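Local structure of putative malic enzyme ((S)-malate:NAD+ oxidoreductase (decarboxylating)) (Streptococcus pyogenes, 2A9F) at residues 271-276 / 297-302; 12-15 / 20-23. The protein probably catalyses the NAD-dependent oxidative decarboxylation of (S)-malate, using a divalent metal ion, magnesium or manganese. All coordinates share one frame; numbering follows the deposited sequence.

Contact 1. Residues 271-276 / 297-302; sequences LKAEWI and PDEALE
Ile276 and Ala273 meet Ala300 and Glu299 where two short, weakly bonded helices touch at the margin of the NAD-binding domain. This domain has a Rossmann-type core. The two helices flank strand 284-287 along the chain, and segment 297-302 leads into the edge strand 307-310. The contact joins two connecting helices of the domain, far from the metal and the predicted catalytic residues.

The apolar part is methyl against methyl. CD1 of Ile276 lies 3.6 Å from CB of Ala300. The same CD1 also rests 3.5 Å from the carbonyl O of Ala300, so one methyl covers both the side chain and the backbone of that residue. The Ile276 branch reaches this far because CG1 stands anti to its carbonyl carbon (chi1 -64°) and CD1 continues it in extended form (chi2 175°). Ile276 also touches Ile285 of strand 284-287 and Ala303, which ties the contact to the sheet. Ala300 touches Ile295 as well.

The second kind is an alkyl group against oxygen. CB of Ala273 points at the other helix and lies 4.0 Å from the backbone O of Glu299. No hydrogen bond joins the two segments.

Charges sit on the outer side. Lys272 and Glu274 form a salt bridge within their own segment, 2.6 Å from NZ to OE1, with the lysine above the carboxylate plane. The Glu299 chain bends at chi2 (47°), and this brings the carboxylate toward segment 271-276. Its OE2 ends 3.6 Å from CB of Ala273.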
loop_
_atom_site.group_PDB
_atom_site.type_symbol
_atom_site.label_atom_id
_atom_site.label_comp_id
_atom_site.label_asym_id
_atom_site.label_seq_id
_atom_site.Cartn_x
_atom_site.Cartn_y
_atom_site.Cartn_z
ATOM N N LEU A 271 -24.341 -23.520 25.135
ATOM C CA LEU A 271 -24.029 -24.803 25.762
ATOM C C LEU A 271 -24.132 -24.767 27.281
ATOM O O LEU A 271 -23.227 -24.293 27.965
ATOM C CB LEU A 271 -22.624 -25.248 25.365
ATOM C CG LEU A 271 -22.346 -26.753 25.305
ATOM C CD1 LEU A 271 -20.838 -26.961 25.214
ATOM C CD2 LEU A 271 -22.909 -27.462 26.528
ATOM N N LYS A 272 -25.239 -25.289 27.800
ATOM C CA LYS A 272 -25.486 -25.323 29.239
ATOM C C LYS A 272 -24.808 -26.535 29.895
ATOM O O LYS A 272 -25.028 -27.683 29.501
ATOM C CB LYS A 272 -26.995 -25.343 29.496
ATOM C CG LYS A 272 -27.739 -24.160 28.869
ATOM C CD LYS A 272 -29.260 -24.277 29.027
ATOM C CE LYS A 272 -29.741 -23.986 30.454
ATOM N NZ LYS A 272 -29.235 -24.947 31.472
ATOM N N ALA A 273 -23.986 -26.252 30.902
ATOM C CA ALA A 273 -23.226 -27.260 31.640
ATOM C C ALA A 273 -23.822 -28.667 31.745
ATOM O O ALA A 273 -23.180 -29.637 31.355
ATOM C CB ALA A 273 -22.922 -26.731 33.030
ATOM N N GLU A 274 -25.040 -28.778 32.274
ATOM C CA GLU A 274 -25.698 -30.078 32.457
ATOM C C GLU A 274 -25.412 -31.073 31.339
ATOM O O GLU A 274 -25.093 -32.234 31.593
ATOM C CB GLU A 274 -27.220 -29.918 32.568
ATOM C CG GLU A 274 -27.689 -28.779 33.452
ATOM C CD GLU A 274 -27.580 -27.434 32.758
ATOM O OE1 GLU A 274 -28.155 -27.300 31.652
ATOM O OE2 GLU A 274 -26.928 -26.516 33.312
ATOM N N TRP A 275 -25.532 -30.609 30.100
ATOM C CA TRP A 275 -25.318 -31.456 28.938
ATOM C C TRP A 275 -23.953 -32.125 28.936
ATOM O O TRP A 275 -23.853 -33.328 28.716
ATOM C CB TRP A 275 -25.496 -30.639 27.653
ATOM C CG TRP A 275 -26.831 -29.950 27.552
ATOM C CD1 TRP A 275 -28.012 -30.358 28.107
ATOM C CD2 TRP A 275 -27.132 -28.767 26.801
ATOM N NE1 TRP A 275 -29.028 -29.506 27.749
ATOM C CE2 TRP A 275 -28.518 -28.521 26.947
ATOM C CE3 TRP A 275 -26.368 -27.893 26.017
ATOM C CZ2 TRP A 275 -29.157 -27.435 26.337
ATOM C CZ3 TRP A 275 -27.006 -26.811 25.410
ATOM C CH2 TRP A 275 -28.390 -26.594 25.577
ATOM N N ILE A 276 -22.907 -31.343 29.192
ATOM C CA ILE A 276 -21.539 -31.859 29.206
ATOM C C ILE A 276 -21.501 -33.244 29.827
ATOM O O ILE A 276 -20.842 -34.156 29.322
ATOM C CB ILE A 276 -20.600 -30.913 29.985
ATOM C CG1 ILE A 276 -20.518 -29.567 29.257
ATOM C CG2 ILE A 276 -19.215 -31.538 30.123
ATOM C CD1 ILE A 276 -19.723 -28.506 29.984
ATOM N N PRO A 297 -14.837 -21.571 30.319
ATOM C CA PRO A 297 -13.959 -22.712 30.611
ATOM C C PRO A 297 -14.077 -23.341 31.996
ATOM O O PRO A 297 -14.147 -24.567 32.121
ATOM C CB PRO A 297 -12.572 -22.141 30.354
ATOM C CG PRO A 297 -12.822 -21.223 29.213
ATOM C CD PRO A 297 -14.084 -20.507 29.628
ATOM N N ASP A 298 -14.079 -22.508 33.032
ATOM C CA ASP A 298 -14.189 -22.992 34.402
ATOM C C ASP A 298 -15.595 -23.549 34.601
ATOM O O ASP A 298 -15.780 -24.633 35.155
ATOM C CB ASP A 298 -13.921 -21.846 35.387
ATOM C CG ASP A 298 -15.016 -20.784 35.374
ATOM O OD1 ASP A 298 -15.405 -20.331 34.274
ATOM O OD2 ASP A 298 -15.483 -20.401 36.470
ATOM N N GLU A 299 -16.578 -22.795 34.123
ATOM C CA GLU A 299 -17.977 -23.179 34.223
ATOM C C GLU A 299 -18.272 -24.489 33.488
ATOM O O GLU A 299 -19.309 -25.110 33.704
ATOM C CB GLU A 299 -18.860 -22.051 33.666
ATOM C CG GLU A 299 -20.349 -22.376 33.644
ATOM C CD GLU A 299 -20.830 -22.987 34.954
ATOM O OE1 GLU A 299 -20.688 -22.327 36.010
ATOM O OE2 GLU A 299 -21.344 -24.127 34.930
ATOM N N ALA A 300 -17.352 -24.914 32.629
ATOM C CA ALA A 300 -17.538 -26.142 31.863
ATOM C C ALA A 300 -16.609 -27.265 32.316
ATOM O O ALA A 300 -16.708 -28.400 31.843
ATOM C CB ALA A 300 -17.337 -25.861 30.377
ATOM N N LEU A 301 -15.698 -26.950 33.228
ATOM C CA LEU A 301 -14.781 -27.961 33.739
ATOM C C LEU A 301 -15.416 -28.710 34.908
ATOM O O LEU A 301 -15.215 -29.922 35.065
ATOM C CB LEU A 301 -13.470 -27.318 34.193
ATOM C CG LEU A 301 -12.424 -27.045 33.114
ATOM C CD1 LEU A 301 -11.171 -26.487 33.776
ATOM C CD2 LEU A 301 -12.101 -28.335 32.361
ATOM N N GLU A 302 -16.180 -27.979 35.719
ATOM C CA GLU A 302 -16.855 -28.561 36.867
ATOM C C GLU A 302 -17.993 -29.452 36.406
ATOM O O GLU A 302 -18.551 -30.218 37.197
ATOM C CB GLU A 302 -17.402 -27.468 37.786
ATOM C CG GLU A 302 -18.074 -26.333 37.056
ATOM C CD GLU A 302 -19.331 -25.843 37.761
ATOM O OE1 GLU A 302 -19.298 -25.678 39.005
ATOM O OE2 GLU A 302 -20.349 -25.613 37.063
#

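Contact 2. Residues 12-15 / 20-23; sequences LEQA and GKLE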
loop_
_atom_site.group_PDB
_atom_site.type_symbol
_atom_site.label_atom_id
_atom_site.label_comp_id
_atom_site.label_asym_id
_atom_site.label_seq_id
_atom_site.Cartn_x
_atom_site.Cartn_y
_atom_site.Cartn_z
ATOM N N LEU A 12 -1.441 4.995 24.431
ATOM C CA LEU A 12 -2.102 5.592 23.288
ATOM C C LEU A 12 -1.052 6.652 22.973
ATOM O O LEU A 12 -1.013 7.244 21.886
ATOM C CB LEU A 12 -3.410 6.228 23.759
ATOM C CG LEU A 12 -4.378 6.985 22.854
ATOM C CD1 LEU A 12 -4.557 6.302 21.517
ATOM C CD2 LEU A 12 -5.697 7.063 23.580
ATOM N N GLU A 13 -0.186 6.884 23.961
ATOM C CA GLU A 13 0.890 7.834 23.782
ATOM C C GLU A 13 1.898 7.204 22.815
ATOM O O GLU A 13 2.692 7.905 22.198
ATOM C CB GLU A 13 1.530 8.229 25.135
ATOM C CG GLU A 13 1.898 7.104 26.096
ATOM C CD GLU A 13 2.487 7.626 27.423
ATOM O OE1 GLU A 13 1.812 8.438 28.099
ATOM O OE2 GLU A 13 3.621 7.230 27.794
ATOM N N GLN A 14 1.830 5.883 22.656
ATOM C CA GLN A 14 2.723 5.181 21.738
ATOM C C GLN A 14 2.333 5.484 20.297
ATOM O O GLN A 14 3.130 5.292 19.389
ATOM C CB GLN A 14 2.678 3.662 21.930
ATOM C CG GLN A 14 3.676 2.940 21.016
ATOM C CD GLN A 14 3.364 1.464 20.790
ATOM O OE1 GLN A 14 2.384 1.112 20.127
ATOM N NE2 GLN A 14 4.207 0.594 21.332
ATOM N N ALA A 15 1.106 5.938 20.076
ATOM C CA ALA A 15 0.697 6.253 18.715
ATOM C C ALA A 15 1.095 7.690 18.417
ATOM O O ALA A 15 1.695 7.987 17.378
ATOM C CB ALA A 15 -0.802 6.076 18.554
ATOM N N GLY A 20 1.861 6.543 14.281
ATOM C CA GLY A 20 1.627 5.243 13.693
ATOM C C GLY A 20 2.716 4.305 14.206
ATOM O O GLY A 20 3.578 4.711 15.004
ATOM N N LYS A 21 2.702 3.061 13.736
ATOM C CA LYS A 21 3.676 2.076 14.177
ATOM C C LYS A 21 4.539 1.475 13.069
ATOM O O LYS A 21 5.465 0.712 13.351
ATOM C CB LYS A 21 2.942 0.956 14.910
ATOM C CG LYS A 21 2.004 1.455 15.989
ATOM C CD LYS A 21 1.418 0.315 16.806
ATOM C CE LYS A 21 0.428 -0.539 16.012
ATOM N NZ LYS A 21 -0.960 -0.376 16.534
ATOM N N LEU A 22 4.235 1.793 11.815
ATOM C CA LEU A 22 5.015 1.265 10.701
ATOM C C LEU A 22 5.869 2.337 10.049
ATOM O O LEU A 22 5.621 3.520 10.212
ATOM C CB LEU A 22 4.109 0.617 9.649
ATOM C CG LEU A 22 3.369 -0.643 10.109
ATOM C CD1 LEU A 22 2.704 -1.302 8.909
ATOM C CD2 LEU A 22 4.341 -1.616 10.760
ATOM N N GLU A 23 6.872 1.898 9.297
ATOM C CA GLU A 23 7.811 2.792 8.630
ATOM C C GLU A 23 8.317 2.071 7.373
ATOM O O GLU A 23 8.325 0.840 7.319
ATOM C CB GLU A 23 8.966 3.064 9.607
ATOM C CG GLU A 23 10.028 4.044 9.177
ATOM C CD GLU A 23 11.092 4.247 10.253
ATOM O OE1 GLU A 23 11.991 5.093 10.071
ATOM O OE2 GLU A 23 11.035 3.554 11.285
#
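Ala15 and Gly20 meet through their backbones where helix 13-18 gives way to strand 22-26, near the N-terminus. The motif is a short helix-turn-strand connection. The strand pairs antiparallel with a strand of the second subunit, so the turn sits at the dimer interface.

The backbone bond runs from N of Gly20 to O of Ala15, 3.4 Å long and weak, with an N-H...O angle of 150°. Gly20 has backbone angles at which a CB would press against the carbonyl O of the preceding residue, so a glycine fits here.

The side-chain contact is alkyl against amide oxygen. CD of Lys21 lies 3.5 Å from OE1 of Gln14, and the two chains cross at about a right angle. Gln14 reaches across with CG anti to the backbone N (chi1 -177°) and the chain extended beyond it.

The backbone N of Lys21 is hydrogen-bonded to OE2 of Glu93.

The link between the segments is therefore slight, one weak bond and one carbon-oxygen contact. NZ of Lys21 is hydrogen-bonded to a carbonyl O of each subunit, Pro90 and Ala39 of the second subunit, which would fix the buried ammonium end and tie this turn to the dimer.

How the contacts relate
Contact 1 and contact 2 do not touch. Their centres are 41 Å apart and their nearest atoms about 27 Å apart. Along the chain they come in series, contact 2 first. Segment 20-23 of contact 2 belongs to the N-terminal malic enzyme domain, and the contact borders the second subunit. Contact 1 lies within the NAD-binding domain, and no other chain of the assembly reaches it. They also differ in their relation to the active site. The side chain of Lys21 is about 8 Å from that of Lys95, the predicted proton acceptor, and about 13 Å from a bound magnesium ion. Contact 1 lies far from these sites.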